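Local coordinates for protein mannitol dehydrogenase (Pseudomonas fluorescens, PDB 1LJ8) that binds NAD in a Rossmann domain and probably oxidises mannitol at its second carbon, at residues F184-C189 and A220-P225. Residues are numbered along the deposited sequence; the frame is centred on the assembly and turned at random.
Sequences FTVMSC and AHVSFP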
loop_
_atom_site.group_PDB
_atom_site.type_symbol
_atom_site.label_atom_id
_atom_site.label_comp_id
_atom_site.label_asym_id
_atom_site.label_seq_id
_atom_site.Cartn_x
_atom_site.Cartn_y
_atom_site.Cartn_z
ATOM N N PHE A 184 11.745 -19.906 2.079
ATOM C CA PHE A 184 12.109 -18.481 2.024
ATOM C C PHE A 184 11.236 -17.774 3.098
ATOM O O PHE A 184 10.325 -18.370 3.645
ATOM C CB PHE A 184 11.798 -17.877 0.647
ATOM C CG PHE A 184 10.495 -18.348 0.038
ATOM C CD1 PHE A 184 9.258 -17.987 0.588
ATOM C CD2 PHE A 184 10.524 -19.106 -1.143
ATOM C CE1 PHE A 184 8.062 -18.354 -0.021
ATOM C CE2 PHE A 184 9.335 -19.486 -1.763
ATOM C CZ PHE A 184 8.111 -19.106 -1.203
ATOM N N THR A 185 11.566 -16.531 3.440
ATOM C CA THR A 185 10.760 -15.723 4.346
ATOM C C THR A 185 9.744 -15.024 3.429
ATOM O O THR A 185 10.060 -14.707 2.265
ATOM C CB THR A 185 11.631 -14.602 4.997
ATOM O OG1 THR A 185 12.644 -15.195 5.816
ATOM C CG2 THR A 185 10.780 -13.653 5.840
ATOM N N VAL A 186 8.530 -14.819 3.909
ATOM C CA VAL A 186 7.525 -14.057 3.150
ATOM C C VAL A 186 7.426 -12.721 3.899
ATOM O O VAL A 186 7.047 -12.660 5.081
ATOM C CB VAL A 186 6.160 -14.722 3.093
ATOM C CG1 VAL A 186 5.230 -13.877 2.160
ATOM C CG2 VAL A 186 6.293 -16.102 2.446
HETATM N N MSE A 187 7.787 -11.661 3.181
HETATM C CA MSE A 187 7.894 -10.316 3.750
HETATM C C MSE A 187 6.871 -9.339 3.201
HETATM O O MSE A 187 7.089 -8.740 2.154
HETATM C CB MSE A 187 9.348 -9.828 3.472
HETATM C CG MSE A 187 9.757 -8.575 4.246
HETATM SE SE MSE A 187 11.550 -7.957 3.790
HETATM C CE MSE A 187 11.255 -7.174 2.011
ATOM N N SER A 188 5.781 -9.111 3.940
ATOM C CA SER A 188 4.729 -8.186 3.479
ATOM C C SER A 188 5.172 -6.734 3.648
ATOM O O SER A 188 5.682 -6.360 4.701
ATOM C CB SER A 188 3.449 -8.352 4.325
ATOM O OG SER A 188 2.487 -7.381 3.882
ATOM N N CYS A 189 4.965 -5.938 2.611
ATOM C CA CYS A 189 5.277 -4.503 2.680
ATOM C C CYS A 189 3.993 -3.733 2.365
ATOM O O CYS A 189 4.034 -2.615 1.829
ATOM C CB CYS A 189 6.384 -4.138 1.673
ATOM S SG CYS A 189 7.930 -4.956 2.083
ATOM N N ALA A 220 5.856 -24.337 10.499
ATOM C CA ALA A 220 7.140 -24.559 11.148
ATOM C C ALA A 220 8.399 -24.062 10.423
ATOM O O ALA A 220 9.444 -23.912 11.048
ATOM C CB ALA A 220 7.301 -26.076 11.463
ATOM N N HIS A 221 8.323 -23.778 9.123
ATOM C CA HIS A 221 9.538 -23.403 8.393
ATOM C C HIS A 221 9.577 -22.005 7.763
ATOM O O HIS A 221 10.648 -21.519 7.388
ATOM C CB HIS A 221 9.810 -24.442 7.274
ATOM C CG HIS A 221 10.044 -25.833 7.801
ATOM N ND1 HIS A 221 11.301 -26.345 8.044
ATOM C CD2 HIS A 221 9.170 -26.801 8.176
ATOM C CE1 HIS A 221 11.192 -27.569 8.540
ATOM N NE2 HIS A 221 9.911 -27.869 8.631
ATOM N N VAL A 222 8.420 -21.374 7.630
ATOM C CA VAL A 222 8.377 -20.037 7.007
ATOM C C VAL A 222 8.136 -18.939 8.078
ATOM O O VAL A 222 7.350 -19.146 9.014
ATOM C CB VAL A 222 7.213 -19.996 5.967
ATOM C CG1 VAL A 222 7.158 -18.623 5.283
ATOM C CG2 VAL A 222 7.429 -21.084 4.890
ATOM N N SER A 223 8.845 -17.816 7.981
ATOM C CA SER A 223 8.637 -16.682 8.903
ATOM C C SER A 223 7.883 -15.558 8.123
ATOM O O SER A 223 7.949 -15.469 6.885
ATOM C CB SER A 223 9.971 -16.148 9.431
ATOM O OG SER A 223 10.843 -15.886 8.357
ATOM N N PHE A 224 7.191 -14.706 8.879
ATOM C CA PHE A 224 6.308 -13.673 8.338
ATOM C C PHE A 224 6.489 -12.420 9.185
ATOM O O PHE A 224 5.631 -12.081 9.986
ATOM C CB PHE A 224 4.855 -14.156 8.460
ATOM C CG PHE A 224 4.593 -15.470 7.749
ATOM C CD1 PHE A 224 4.728 -16.690 8.423
ATOM C CD2 PHE A 224 4.165 -15.472 6.417
ATOM C CE1 PHE A 224 4.427 -17.921 7.786
ATOM C CE2 PHE A 224 3.847 -16.711 5.738
ATOM C CZ PHE A 224 3.986 -17.937 6.449
ATOM N N PRO A 225 7.622 -11.732 9.002
ATOM C CA PRO A 225 7.872 -10.521 9.797
ATOM C C PRO A 225 6.851 -9.408 9.605
ATOM O O PRO A 225 6.372 -9.167 8.494
ATOM C CB PRO A 225 9.298 -10.099 9.367
ATOM C CG PRO A 225 9.362 -10.590 7.901
ATOM C CD PRO A 225 8.684 -11.982 8.019
HETATM O O HOH W 1 5.484 -10.638 6.327
HETATM O O HOH W 2 7.484 -7.622 6.414
#
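Val186 and Phe224 pack side by side where the chain, having left helix 212-221, runs along strand 185-188 at the outer edge of the parallel part of the Rossmann-fold sheet. The two paths differ in direction by 24°, and a single direct backbone hydrogen bond spans them: Val186 N to Ser223 O at 3.1 Å, with an N-H...O angle of 165°. One residue on, Val186 O receives a nearly straight CA-H...O contact from Phe224 CA at 3.5 Å. With CG anti to the carbonyl carbon (chi1 -58°), the Phe224 ring extends the same way as Val186; its CD2-CE2 side meets Val186 CB obliquely, and CE2 also comes near CG2. Val186 CG2, anti to its own carbonyl carbon, fits between this ring, Val222 CG1 at 3.9 Å, and the in-plane edge of the Phe184 ring. Thr199 of helix 195-210 also touches Val186, closing this apolar patch against a helix. A second fit involves Pro225, whose ring fills the hollow between Thr185 and Met187: CG nears both side chains, while CD presses on Thr185 CG2 at 3.5 Å, tighter than usual carbon contact. An alanine here would probably open a gap between Thr185 CG2 and Met187 CG and leave the backbone less restrained where its carbonyl meets water. Beside that methyl, Ser223 OG lies 3.2 Å from Thr185 OG1, but the stronger polar partners are elsewhere: Lys269 O for Ser223 OG and Val271 N for Thr185 OG1. At the Pro225 carbonyl, on the way to Cys189 of the NAD pocket, two waters bridge the segments where direct backbone pairing has ended. One joins Val186 O, Ser188 N and Pro225 O; the second donates to Ser188 O and to that same Pro225 O, each at 2.8 Å.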